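SVS_variant_AS1 (Streptomyces sp. CWA1, PDB 6TJA) is an engineered ancestral terpene cyclase that probably turns geranylgeranyl diphosphate into the diterpene spiroviolene with the help of magnesium ions. Local coordinates at residues E264-F276 against P336-I350. Sequence-based numbering, arbitrary orientation.
Sequences EATKLRDRILLRF and PSDSSPSPLPGAPSI
Asp-270 OD2 accepts two bonds from the C-terminal tail: Ser-337 OG at 2.7 Å, from above the carboxylate plane, and Ser-337 N at 2.9 Å, on the anti side. With OG between backbone N and carbonyl carbon (chi1 55°), the short serine brings hydroxyl and amide to one oxygen; Asp-270 OD1 forms a salt bridge with Arg-269 NH1. The next residue, Arg-271, bends only at chi3 (-51°), and its NE and NH2 (the latter at 3.1 Å) grip Asp-338 OD2 in a side-on salt bridge, guanidinium and carboxylate planes 68° apart. Arg-271 NH1 donates to Ser-342 O at 3.3 Å. Ser-340 CB lies 3.5 Å above the guanidinium centre and Pro-345 CD covers the opposite face; Ser-340 OG holds Asp-338 OD1. A lysine in place of Arg-271 would keep the charge but, with one nitrogen, would probably fail to hold both Asp-338 OD2 and Ser-342 O, leaving Ser-340 and Pro-345 without the flat group between them. Beneath, branched Leu-344 sets both methyls against Leu-268 CB, CD2 tightly at 3.5 Å, and CD1 meets Ile-272; Leu-274 packs on Pro-336. Salt bridges and backbone-directed bonds, beside apolar packing, thus hold an irregular C-terminal segment along helix 258-283 of this all-helical terpene synthase fold.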
loop_
_atom_site.group_PDB
_atom_site.type_symbol
_atom_site.label_atom_id
_atom_site.label_comp_id
_atom_site.label_asym_id
_atom_site.label_seq_id
_atom_site.Cartn_x
_atom_site.Cartn_y
_atom_site.Cartn_z
ATOM N N GLU A 264 -0.975 15.715 28.400
ATOM C CA GLU A 264 0.002 15.789 27.293
ATOM C C GLU A 264 -0.678 15.354 25.985
ATOM O O GLU A 264 -0.480 16.017 24.944
ATOM C CB GLU A 264 1.237 14.946 27.603
ATOM C CG GLU A 264 2.334 15.100 26.550
ATOM C CD GLU A 264 2.837 16.528 26.336
ATOM O OE1 GLU A 264 2.581 17.390 27.212
ATOM O OE2 GLU A 264 3.499 16.779 25.298
ATOM N N ALA A 265 -1.455 14.283 26.016
ATOM C CA ALA A 265 -2.079 13.724 24.797
ATOM C C ALA A 265 -3.051 14.746 24.202
ATOM O O ALA A 265 -3.070 14.889 22.957
ATOM C CB ALA A 265 -2.758 12.409 25.079
ATOM N N THR A 266 -3.851 15.414 25.042
ATOM C CA THR A 266 -4.885 16.366 24.578
ATOM C C THR A 266 -4.159 17.535 23.911
ATOM O O THR A 266 -4.639 18.028 22.840
ATOM C CB THR A 266 -5.816 16.772 25.730
ATOM O OG1 THR A 266 -6.385 15.528 26.125
ATOM C CG2 THR A 266 -6.879 17.785 25.335
ATOM N N LYS A 267 -3.047 17.924 24.503
ATOM C CA LYS A 267 -2.231 18.986 24.007
ATOM C C LYS A 267 -1.703 18.718 22.609
ATOM O O LYS A 267 -1.900 19.483 21.732
ATOM C CB LYS A 267 -1.108 19.285 24.962
ATOM C CG LYS A 267 -1.480 20.241 26.054
ATOM C CD LYS A 267 -0.290 20.532 26.923
ATOM C CE LYS A 267 -0.686 20.736 28.348
ATOM N NZ LYS A 267 -0.107 21.982 28.863
ATOM N N LEU A 268 -1.051 17.604 22.417
ATOM C CA LEU A 268 -0.521 17.320 21.126
ATOM C C LEU A 268 -1.586 17.079 20.041
ATOM O O LEU A 268 -1.392 17.440 18.937
ATOM C CB LEU A 268 0.564 16.264 21.190
ATOM C CG LEU A 268 0.202 14.881 21.623
ATOM C CD1 LEU A 268 -0.445 14.148 20.486
ATOM C CD2 LEU A 268 1.430 14.172 22.116
ATOM N N ARG A 269 -2.713 16.522 20.414
ATOM C CA ARG A 269 -3.851 16.223 19.498
ATOM C C ARG A 269 -4.435 17.561 19.043
ATOM O O ARG A 269 -4.649 17.755 17.831
ATOM C CB ARG A 269 -4.849 15.294 20.211
ATOM C CG ARG A 269 -6.143 15.000 19.462
ATOM C CD ARG A 269 -7.150 16.083 19.741
ATOM N NE ARG A 269 -8.465 15.857 19.150
ATOM C CZ ARG A 269 -9.352 16.817 18.942
ATOM N NH1 ARG A 269 -9.066 18.067 19.264
ATOM N NH2 ARG A 269 -10.520 16.528 18.402
ATOM N N ASP A 270 -4.611 18.478 19.990
ATOM C CA ASP A 270 -5.136 19.834 19.734
ATOM C C ASP A 270 -4.154 20.609 18.837
ATOM O O ASP A 270 -4.601 21.302 17.921
ATOM C CB ASP A 270 -5.414 20.541 21.054
ATOM C CG ASP A 270 -6.666 20.079 21.784
ATOM O OD1 ASP A 270 -7.388 19.201 21.270
ATOM O OD2 ASP A 270 -6.883 20.593 22.881
ATOM N N ARG A 271 -2.853 20.464 19.057
ATOM C CA ARG A 271 -1.846 21.130 18.206
ATOM C C ARG A 271 -2.050 20.649 16.757
ATOM O O ARG A 271 -2.033 21.488 15.847
ATOM C CB ARG A 271 -0.450 20.878 18.781
ATOM C CG ARG A 271 0.646 21.394 17.864
ATOM C CD ARG A 271 2.064 21.090 18.289
ATOM N NE ARG A 271 2.379 21.444 19.666
ATOM C CZ ARG A 271 3.573 21.869 20.076
ATOM N NH1 ARG A 271 4.526 22.110 19.210
ATOM N NH2 ARG A 271 3.793 22.108 21.349
ATOM N N ILE A 272 -2.267 19.348 16.537
ATOM C CA ILE A 272 -2.418 18.769 15.173
ATOM C C ILE A 272 -3.728 19.287 14.559
ATOM O O ILE A 272 -3.710 19.657 13.375
ATOM C CB ILE A 272 -2.348 17.234 15.190
ATOM C CG1 ILE A 272 -0.993 16.734 15.681
ATOM C CG2 ILE A 272 -2.658 16.669 13.819
ATOM C CD1 ILE A 272 -0.971 15.249 16.005
ATOM N N LEU A 273 -4.817 19.370 15.324
ATOM C CA LEU A 273 -6.095 19.896 14.772
ATOM C C LEU A 273 -5.937 21.374 14.386
ATOM O O LEU A 273 -6.414 21.736 13.332
ATOM C CB LEU A 273 -7.235 19.704 15.767
ATOM C CG LEU A 273 -8.596 20.130 15.233
ATOM C CD1 LEU A 273 -8.877 19.493 13.875
ATOM C CD2 LEU A 273 -9.662 19.754 16.228
ATOM N N LEU A 274 -5.235 22.178 15.175
ATOM C CA LEU A 274 -4.948 23.602 14.835
ATOM C C LEU A 274 -4.148 23.713 13.527
ATOM O O LEU A 274 -4.463 24.588 12.703
ATOM C CB LEU A 274 -4.176 24.255 15.983
ATOM C CG LEU A 274 -4.922 25.368 16.719
ATOM C CD1 LEU A 274 -6.348 24.971 17.083
ATOM C CD2 LEU A 274 -4.155 25.754 17.966
ATOM N N ARG A 275 -3.124 22.889 13.339
ATOM C CA ARG A 275 -2.391 22.931 12.068
ATOM C C ARG A 275 -3.346 22.497 10.941
ATOM O O ARG A 275 -3.342 23.143 9.911
ATOM C CB ARG A 275 -1.110 22.110 12.144
ATOM C CG ARG A 275 -0.373 22.071 10.818
ATOM C CD ARG A 275 -0.056 23.435 10.245
ATOM N NE ARG A 275 0.617 23.271 8.968
ATOM C CZ ARG A 275 0.672 24.190 8.015
ATOM N NH1 ARG A 275 0.109 25.369 8.175
ATOM N NH2 ARG A 275 1.274 23.921 6.885
ATOM N N PHE A 276 -4.190 21.518 11.163
ATOM C CA PHE A 276 -5.130 21.116 10.145
ATOM C C PHE A 276 -6.062 22.279 9.755
ATOM O O PHE A 276 -6.275 22.507 8.628
ATOM C CB PHE A 276 -5.913 19.875 10.563
ATOM C CG PHE A 276 -7.131 19.619 9.732
ATOM C CD1 PHE A 276 -8.274 20.306 9.956
ATOM C CD2 PHE A 276 -7.119 18.678 8.738
ATOM C CE1 PHE A 276 -9.360 20.114 9.185
ATOM C CE2 PHE A 276 -8.213 18.459 7.978
ATOM C CZ PHE A 276 -9.338 19.188 8.203
ATOM N N PRO A 336 -8.488 25.286 22.195
ATOM C CA PRO A 336 -7.489 24.213 22.247
ATOM C C PRO A 336 -6.662 24.293 23.545
ATOM O O PRO A 336 -6.539 25.344 24.087
ATOM C CB PRO A 336 -6.621 24.477 20.999
ATOM C CG PRO A 336 -6.704 25.974 20.830
ATOM C CD PRO A 336 -8.131 26.321 21.209
ATOM N N SER A 337 -6.135 23.171 24.014
ATOM C CA SER A 337 -5.348 23.076 25.268
ATOM C C SER A 337 -3.898 23.506 24.999
ATOM O O SER A 337 -3.148 23.711 25.937
ATOM C CB SER A 337 -5.430 21.686 25.809
ATOM O OG SER A 337 -5.016 20.749 24.819
ATOM N N ASP A 338 -3.526 23.650 23.733
ATOM C CA ASP A 338 -2.161 24.043 23.325
ATOM C C ASP A 338 -2.300 24.727 21.967
ATOM O O ASP A 338 -2.958 24.129 21.098
ATOM C CB ASP A 338 -1.245 22.810 23.307
ATOM C CG ASP A 338 0.177 23.069 22.832
ATOM O OD1 ASP A 338 0.600 24.227 22.888
ATOM O OD2 ASP A 338 0.844 22.109 22.394
ATOM N N SER A 339 -1.690 25.875 21.791
ATOM C CA SER A 339 -1.808 26.614 20.570
ATOM C C SER A 339 -0.544 26.770 19.789
ATOM O O SER A 339 -0.522 27.526 18.879
ATOM C CB SER A 339 -2.329 27.999 20.880
ATOM O OG SER A 339 -3.715 27.997 20.905
ATOM N N SER A 340 0.507 26.061 20.130
ATOM C CA SER A 340 1.739 26.193 19.386
ATOM C C SER A 340 1.567 25.854 17.940
ATOM O O SER A 340 0.976 24.884 17.613
ATOM C CB SER A 340 2.811 25.319 19.955
ATOM O OG SER A 340 2.869 25.508 21.323
ATOM N N PRO A 341 2.126 26.675 17.082
ATOM C CA PRO A 341 2.097 26.579 15.637
ATOM C C PRO A 341 3.305 25.869 15.015
ATOM O O PRO A 341 3.522 25.994 13.851
ATOM C CB PRO A 341 2.100 28.034 15.240
ATOM C CG PRO A 341 2.957 28.650 16.255
ATOM C CD PRO A 341 2.701 27.942 17.523
ATOM N N SER A 342 4.092 25.168 15.785
ATOM C CA SER A 342 5.207 24.486 15.197
ATOM C C SER A 342 5.047 22.984 15.295
ATOM O O SER A 342 4.184 22.520 15.992
ATOM C CB SER A 342 6.477 24.934 15.880
ATOM O OG SER A 342 6.312 25.040 17.243
ATOM N N PRO A 343 5.941 22.233 14.692
ATOM C CA PRO A 343 5.884 20.797 14.840
ATOM C C PRO A 343 5.996 20.323 16.290
ATOM O O PRO A 343 6.608 20.894 17.141
ATOM C CB PRO A 343 7.106 20.345 14.074
ATOM C CG PRO A 343 7.247 21.326 13.032
ATOM C CD PRO A 343 6.884 22.621 13.652
ATOM N N LEU A 344 5.367 19.212 16.531
ATOM C CA LEU A 344 5.389 18.556 17.794
ATOM C C LEU A 344 6.755 18.005 18.176
ATOM O O LEU A 344 7.345 17.311 17.416
ATOM C CB LEU A 344 4.464 17.358 17.708
ATOM C CG LEU A 344 3.246 17.274 18.575
ATOM C CD1 LEU A 344 2.367 16.124 18.117
ATOM C CD2 LEU A 344 3.739 17.067 19.982
ATOM N N PRO A 345 7.243 18.355 19.360
ATOM C CA PRO A 345 8.461 17.770 19.895
ATOM C C PRO A 345 8.452 16.243 19.906
ATOM O O PRO A 345 7.470 15.647 20.339
ATOM C CB PRO A 345 8.492 18.257 21.345
ATOM C CG PRO A 345 7.755 19.558 21.297
ATOM C CD PRO A 345 6.656 19.346 20.268
ATOM N N GLY A 346 9.540 15.656 19.419
ATOM C CA GLY A 346 9.800 14.217 19.513
ATOM C C GLY A 346 9.098 13.416 18.437
ATOM O O GLY A 346 9.117 12.213 18.559
ATOM N N ALA A 347 8.514 14.048 17.418
ATOM C CA ALA A 347 7.802 13.352 16.319
ATOM C C ALA A 347 8.231 13.938 14.971
ATOM O O ALA A 347 7.421 14.510 14.234
ATOM C CB ALA A 347 6.324 13.434 16.578
ATOM N N PRO A 348 9.536 13.811 14.611
ATOM C CA PRO A 348 10.035 14.267 13.309
ATOM C C PRO A 348 9.237 13.755 12.094
ATOM O O PRO A 348 9.132 14.508 11.151
ATOM C CB PRO A 348 11.496 13.792 13.258
ATOM C CG PRO A 348 11.604 12.738 14.407
ATOM C CD PRO A 348 10.607 13.213 15.442
ATOM N N SER A 349 8.611 12.570 12.173
ATOM C CA SER A 349 7.916 11.918 11.033
ATOM C C SER A 349 6.717 12.761 10.610
ATOM O O SER A 349 6.254 12.549 9.482
ATOM C CB SER A 349 7.471 10.487 11.301
ATOM O OG SER A 349 8.544 9.581 11.097
ATOM N N ILE A 350 6.237 13.675 11.450
ATOM C CA ILE A 350 5.043 14.486 11.074
ATOM C C ILE A 350 5.392 15.967 10.916
ATOM O O ILE A 350 4.470 16.728 10.562
ATOM C CB ILE A 350 3.879 14.264 12.054
ATOM C CG1 ILE A 350 4.202 14.733 13.476
ATOM C CG2 ILE A 350 3.443 12.822 12.027
ATOM C CD1 ILE A 350 2.984 14.867 14.398
HETATM O O HOH W 1 -0.017 23.726 15.202
#